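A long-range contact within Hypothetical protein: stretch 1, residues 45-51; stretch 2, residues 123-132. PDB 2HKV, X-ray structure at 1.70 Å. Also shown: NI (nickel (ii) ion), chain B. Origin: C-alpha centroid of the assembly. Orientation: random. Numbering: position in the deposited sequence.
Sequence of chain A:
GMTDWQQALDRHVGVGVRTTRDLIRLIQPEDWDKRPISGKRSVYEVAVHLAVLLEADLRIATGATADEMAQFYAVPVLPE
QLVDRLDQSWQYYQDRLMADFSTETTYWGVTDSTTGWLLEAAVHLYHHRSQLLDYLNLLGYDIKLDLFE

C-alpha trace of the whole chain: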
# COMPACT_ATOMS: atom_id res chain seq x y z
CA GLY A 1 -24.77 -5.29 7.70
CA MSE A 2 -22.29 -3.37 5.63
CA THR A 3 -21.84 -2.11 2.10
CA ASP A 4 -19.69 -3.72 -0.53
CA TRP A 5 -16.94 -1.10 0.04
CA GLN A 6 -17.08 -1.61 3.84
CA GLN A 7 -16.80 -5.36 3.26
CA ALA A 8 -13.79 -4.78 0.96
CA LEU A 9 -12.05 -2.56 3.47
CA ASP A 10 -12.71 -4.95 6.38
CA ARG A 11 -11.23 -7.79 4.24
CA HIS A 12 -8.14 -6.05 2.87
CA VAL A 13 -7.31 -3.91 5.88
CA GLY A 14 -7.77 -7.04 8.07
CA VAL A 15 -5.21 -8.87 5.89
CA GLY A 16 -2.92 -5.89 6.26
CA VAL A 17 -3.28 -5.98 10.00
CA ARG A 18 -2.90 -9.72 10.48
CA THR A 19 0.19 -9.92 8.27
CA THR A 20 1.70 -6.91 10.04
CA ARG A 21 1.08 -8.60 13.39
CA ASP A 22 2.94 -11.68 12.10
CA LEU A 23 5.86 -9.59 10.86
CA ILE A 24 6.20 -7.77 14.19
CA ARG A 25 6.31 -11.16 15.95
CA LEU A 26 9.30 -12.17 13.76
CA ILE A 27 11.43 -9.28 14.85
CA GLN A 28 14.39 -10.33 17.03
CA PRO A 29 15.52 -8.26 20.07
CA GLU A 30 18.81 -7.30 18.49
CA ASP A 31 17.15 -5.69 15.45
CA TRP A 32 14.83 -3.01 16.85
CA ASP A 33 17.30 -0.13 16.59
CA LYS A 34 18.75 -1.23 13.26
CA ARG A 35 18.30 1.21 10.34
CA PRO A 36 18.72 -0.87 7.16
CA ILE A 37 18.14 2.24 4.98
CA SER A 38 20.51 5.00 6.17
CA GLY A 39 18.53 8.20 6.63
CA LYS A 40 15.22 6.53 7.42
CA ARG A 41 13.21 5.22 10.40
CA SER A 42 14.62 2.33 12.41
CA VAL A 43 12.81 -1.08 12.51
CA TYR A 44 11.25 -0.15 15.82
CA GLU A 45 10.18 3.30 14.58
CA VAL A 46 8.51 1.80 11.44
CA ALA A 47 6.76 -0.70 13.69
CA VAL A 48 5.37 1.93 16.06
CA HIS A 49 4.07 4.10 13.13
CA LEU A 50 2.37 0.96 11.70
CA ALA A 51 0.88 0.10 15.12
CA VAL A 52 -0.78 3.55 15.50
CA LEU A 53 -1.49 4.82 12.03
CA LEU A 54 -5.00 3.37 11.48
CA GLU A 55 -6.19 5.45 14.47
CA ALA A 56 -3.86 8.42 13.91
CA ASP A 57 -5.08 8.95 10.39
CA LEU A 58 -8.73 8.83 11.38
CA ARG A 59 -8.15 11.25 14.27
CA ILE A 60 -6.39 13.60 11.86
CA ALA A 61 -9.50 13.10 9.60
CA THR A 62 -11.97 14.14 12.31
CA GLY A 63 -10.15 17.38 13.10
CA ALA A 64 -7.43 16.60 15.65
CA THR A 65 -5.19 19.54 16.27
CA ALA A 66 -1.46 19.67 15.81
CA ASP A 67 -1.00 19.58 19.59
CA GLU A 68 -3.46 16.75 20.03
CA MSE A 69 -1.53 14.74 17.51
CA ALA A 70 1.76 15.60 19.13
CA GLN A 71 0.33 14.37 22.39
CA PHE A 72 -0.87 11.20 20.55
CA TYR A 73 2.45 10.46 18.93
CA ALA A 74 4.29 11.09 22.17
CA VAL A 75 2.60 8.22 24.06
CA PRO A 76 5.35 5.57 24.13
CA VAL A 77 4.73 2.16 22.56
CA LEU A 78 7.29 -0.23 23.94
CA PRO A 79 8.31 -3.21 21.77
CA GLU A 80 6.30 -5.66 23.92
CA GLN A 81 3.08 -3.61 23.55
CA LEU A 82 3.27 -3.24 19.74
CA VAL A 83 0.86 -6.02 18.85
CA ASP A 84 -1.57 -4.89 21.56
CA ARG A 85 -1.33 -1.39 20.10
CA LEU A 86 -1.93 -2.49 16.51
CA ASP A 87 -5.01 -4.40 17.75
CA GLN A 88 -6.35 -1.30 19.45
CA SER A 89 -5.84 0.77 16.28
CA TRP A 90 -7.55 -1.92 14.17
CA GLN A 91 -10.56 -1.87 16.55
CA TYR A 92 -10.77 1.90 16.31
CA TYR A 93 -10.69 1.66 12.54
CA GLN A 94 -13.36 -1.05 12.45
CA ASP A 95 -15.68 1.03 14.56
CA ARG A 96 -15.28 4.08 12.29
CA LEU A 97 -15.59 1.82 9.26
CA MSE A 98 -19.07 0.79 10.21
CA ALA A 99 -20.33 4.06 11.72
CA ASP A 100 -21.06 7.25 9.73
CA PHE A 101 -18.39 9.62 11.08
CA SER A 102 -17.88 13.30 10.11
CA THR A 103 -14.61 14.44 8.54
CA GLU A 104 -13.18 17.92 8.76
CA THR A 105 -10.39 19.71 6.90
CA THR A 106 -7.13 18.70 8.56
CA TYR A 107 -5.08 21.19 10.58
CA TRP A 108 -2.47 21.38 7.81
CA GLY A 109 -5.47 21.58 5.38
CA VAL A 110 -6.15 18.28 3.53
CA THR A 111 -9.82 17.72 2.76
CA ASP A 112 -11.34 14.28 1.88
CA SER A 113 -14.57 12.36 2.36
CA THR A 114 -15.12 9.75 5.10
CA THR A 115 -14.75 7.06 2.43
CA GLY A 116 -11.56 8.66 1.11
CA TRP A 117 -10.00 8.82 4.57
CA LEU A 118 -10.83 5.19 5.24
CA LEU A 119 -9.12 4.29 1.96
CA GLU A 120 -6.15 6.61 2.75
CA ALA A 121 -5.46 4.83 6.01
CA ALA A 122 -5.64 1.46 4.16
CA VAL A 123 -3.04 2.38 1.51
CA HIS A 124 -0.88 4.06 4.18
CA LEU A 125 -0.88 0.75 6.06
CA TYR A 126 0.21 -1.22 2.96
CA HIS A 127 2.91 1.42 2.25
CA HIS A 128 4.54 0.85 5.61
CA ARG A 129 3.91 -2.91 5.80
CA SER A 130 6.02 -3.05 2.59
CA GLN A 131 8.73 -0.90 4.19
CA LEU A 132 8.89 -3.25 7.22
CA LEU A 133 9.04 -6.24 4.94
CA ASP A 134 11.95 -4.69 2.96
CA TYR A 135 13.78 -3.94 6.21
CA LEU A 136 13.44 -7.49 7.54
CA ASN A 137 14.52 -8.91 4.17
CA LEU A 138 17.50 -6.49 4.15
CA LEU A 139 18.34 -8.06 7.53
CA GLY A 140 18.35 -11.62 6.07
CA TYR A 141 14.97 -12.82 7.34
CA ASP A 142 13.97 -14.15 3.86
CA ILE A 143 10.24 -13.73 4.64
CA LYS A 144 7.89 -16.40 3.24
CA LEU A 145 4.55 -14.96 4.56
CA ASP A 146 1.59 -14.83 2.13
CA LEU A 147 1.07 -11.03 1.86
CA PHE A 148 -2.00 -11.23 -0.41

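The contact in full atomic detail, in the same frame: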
# COMPACT_ATOMS: atom_id res chain seq x y z
N GLU A 45 10.96 2.11 14.90
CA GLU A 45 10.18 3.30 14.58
C GLU A 45 9.14 3.07 13.45
O GLU A 45 8.05 3.59 13.52
CB GLU A 45 11.10 4.48 14.22
CG GLU A 45 11.91 5.03 15.40
CD GLU A 45 13.06 5.97 14.95
OE1 GLU A 45 13.34 6.10 13.74
OE2 GLU A 45 13.74 6.55 15.84
N VAL A 46 9.49 2.25 12.45
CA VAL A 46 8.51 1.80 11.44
C VAL A 46 7.37 1.05 12.10
O VAL A 46 6.21 1.29 11.81
CB VAL A 46 9.13 0.95 10.36
CG1 VAL A 46 8.09 0.62 9.25
CG2 VAL A 46 10.23 1.72 9.68
N ALA A 47 7.73 0.09 12.96
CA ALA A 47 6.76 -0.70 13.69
C ALA A 47 5.79 0.10 14.52
O ALA A 47 4.61 -0.19 14.50
CB ALA A 47 7.44 -1.81 14.54
N VAL A 48 6.27 1.10 15.27
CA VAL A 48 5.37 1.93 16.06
C VAL A 48 4.39 2.73 15.16
O VAL A 48 3.21 2.88 15.49
CB VAL A 48 6.16 2.90 16.99
CG1 VAL A 48 5.21 3.86 17.73
CG2 VAL A 48 7.05 2.12 17.97
N HIS A 49 4.90 3.29 14.06
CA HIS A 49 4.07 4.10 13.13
C HIS A 49 2.98 3.18 12.58
O HIS A 49 1.81 3.54 12.56
CB HIS A 49 4.98 4.70 12.04
CG HIS A 49 4.29 5.53 10.98
ND1 HIS A 49 3.49 6.61 11.27
CD2 HIS A 49 4.39 5.51 9.62
CE1 HIS A 49 3.10 7.19 10.14
NE2 HIS A 49 3.59 6.51 9.11
N LEU A 50 3.36 1.96 12.15
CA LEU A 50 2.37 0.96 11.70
C LEU A 50 1.30 0.62 12.77
O LEU A 50 0.08 0.52 12.49
CB LEU A 50 3.09 -0.31 11.29
CG LEU A 50 3.58 -0.48 9.86
CD1 LEU A 50 4.68 -1.60 9.82
CD2 LEU A 50 2.37 -0.78 8.92
N ALA A 51 1.76 0.44 14.00
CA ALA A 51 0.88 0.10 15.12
C ALA A 51 -0.19 1.17 15.37
O ALA A 51 -1.30 0.83 15.77
CB ALA A 51 1.72 -0.13 16.41
N VAL A 123 -4.22 2.32 2.35
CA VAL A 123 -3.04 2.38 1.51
C VAL A 123 -1.82 2.84 2.28
O VAL A 123 -0.72 2.42 1.98
CB VAL A 123 -3.25 3.23 0.20
CG1 VAL A 123 -4.36 2.61 -0.64
CG2 VAL A 123 -3.55 4.70 0.48
N HIS A 124 -1.99 3.71 3.29
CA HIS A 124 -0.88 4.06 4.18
C HIS A 124 -0.34 2.85 4.98
O HIS A 124 0.87 2.61 5.05
CB HIS A 124 -1.38 5.21 5.09
CG HIS A 124 -0.32 5.84 5.89
ND1 HIS A 124 -0.60 6.64 6.96
CD2 HIS A 124 1.02 5.80 5.78
CE1 HIS A 124 0.52 7.07 7.49
NE2 HIS A 124 1.51 6.57 6.77
N LEU A 125 -1.25 1.99 5.42
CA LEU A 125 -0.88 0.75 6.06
C LEU A 125 -0.05 -0.19 5.15
O LEU A 125 1.04 -0.68 5.56
CB LEU A 125 -2.12 0.00 6.60
CG LEU A 125 -1.81 -1.26 7.42
CD1 LEU A 125 -1.33 -0.91 8.82
CD2 LEU A 125 -3.09 -2.17 7.46
N TYR A 126 -0.48 -0.38 3.93
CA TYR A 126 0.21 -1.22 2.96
C TYR A 126 1.53 -0.60 2.56
O TYR A 126 2.50 -1.31 2.38
CB TYR A 126 -0.70 -1.52 1.74
CG TYR A 126 -1.60 -2.73 1.98
CD1 TYR A 126 -2.82 -2.58 2.68
CD2 TYR A 126 -1.29 -3.97 1.47
CE1 TYR A 126 -3.64 -3.65 2.96
CE2 TYR A 126 -2.12 -5.05 1.70
CZ TYR A 126 -3.32 -4.88 2.39
OH TYR A 126 -4.12 -5.97 2.60
N HIS A 127 1.62 0.73 2.47
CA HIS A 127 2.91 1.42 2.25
C HIS A 127 3.95 1.02 3.31
O HIS A 127 5.07 0.64 3.01
CB HIS A 127 2.67 2.94 2.23
CG HIS A 127 3.92 3.78 2.19
ND1 HIS A 127 4.62 4.01 1.02
CD2 HIS A 127 4.61 4.41 3.17
CE1 HIS A 127 5.67 4.77 1.28
NE2 HIS A 127 5.70 5.03 2.58
N HIS A 128 3.59 1.14 4.59
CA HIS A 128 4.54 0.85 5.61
C HIS A 128 4.71 -0.62 5.91
O HIS A 128 5.81 -0.99 6.37
CB HIS A 128 4.27 1.63 6.90
CG HIS A 128 4.46 3.10 6.76
ND1 HIS A 128 5.69 3.68 6.52
CD2 HIS A 128 3.58 4.11 6.88
CE1 HIS A 128 5.53 5.00 6.52
NE2 HIS A 128 4.25 5.28 6.66
N ARG A 129 3.71 -1.47 5.67
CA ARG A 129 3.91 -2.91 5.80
C ARG A 129 5.03 -3.34 4.82
O ARG A 129 5.94 -4.15 5.14
CB ARG A 129 2.66 -3.66 5.45
CG ARG A 129 2.75 -5.16 5.74
CD ARG A 129 1.56 -5.97 5.23
NE ARG A 129 1.50 -5.98 3.77
CZ ARG A 129 0.87 -6.89 3.05
NH1 ARG A 129 0.18 -7.85 3.64
NH2 ARG A 129 0.87 -6.78 1.73
N SER A 130 4.98 -2.79 3.60
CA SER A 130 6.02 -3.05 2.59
C SER A 130 7.40 -2.61 3.07
O SER A 130 8.42 -3.36 2.92
CB SER A 130 5.69 -2.33 1.28
OG SER A 130 6.54 -2.77 0.23
N GLN A 131 7.46 -1.41 3.65
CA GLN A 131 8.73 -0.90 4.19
C GLN A 131 9.30 -1.89 5.22
O GLN A 131 10.52 -2.24 5.17
CB GLN A 131 8.49 0.41 4.88
CG GLN A 131 9.73 1.13 5.29
CD GLN A 131 9.44 2.55 5.75
OE1 GLN A 131 8.29 2.98 5.80
NE2 GLN A 131 10.51 3.30 6.09
N LEU A 132 8.45 -2.34 6.15
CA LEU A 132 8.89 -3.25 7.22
C LEU A 132 9.36 -4.53 6.60
O LEU A 132 10.42 -5.06 6.98
CB LEU A 132 7.78 -3.51 8.27
CG LEU A 132 8.19 -4.47 9.41
CD1 LEU A 132 9.48 -3.96 10.19
CD2 LEU A 132 6.94 -4.72 10.30
NI NI B . 3.52 7.13 7.21
O HOH W 1 5.61 7.97 7.39
O HOH W 2 2.94 9.07 7.67

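Two nearly antiparallel helices, their axes 9.8 Å apart at closest approach and their directions 156° apart, are joined by a shared nickel ion and a small apolar seam, with no direct hydrogen bond between them. H49 from one helix and H124 and H128 from the other each offer NE2 to the metal, at 2.0, 2.1 and 2.1 Å from NI respectively; two waters and one atom from elsewhere in the structure complete six ligands. The spacing of H124 and H128 is the familiar i, i+4 rule: one helical turn brings both rings to the same ion. The convergence of H49 and H128 on one ion explains the 2.8 Å between H49 NE2 and H128 NE2, which is not a hydrogen bond. The edge of the H49 ring meets the face of the H128 ring, with planes at 80°. Behind the metal ligand, H128 ND1 donates to Q131 OE1 at 2.8 Å, a second-shell bond that helps fix the ring's orientation.

Beside the site, L50 is the residue most covered by the other helix, at 107 Å². Its CB points sideways, yet its methyls reach across: L50 CD2 lies 3.7 Å from L125 CD1 and 3.7 Å from H128 CB, while L50 CD1 lies 3.9 Å from L132 CD2. V46, one turn earlier, extends the seam, its CG1 4.3 Å from L132 CB.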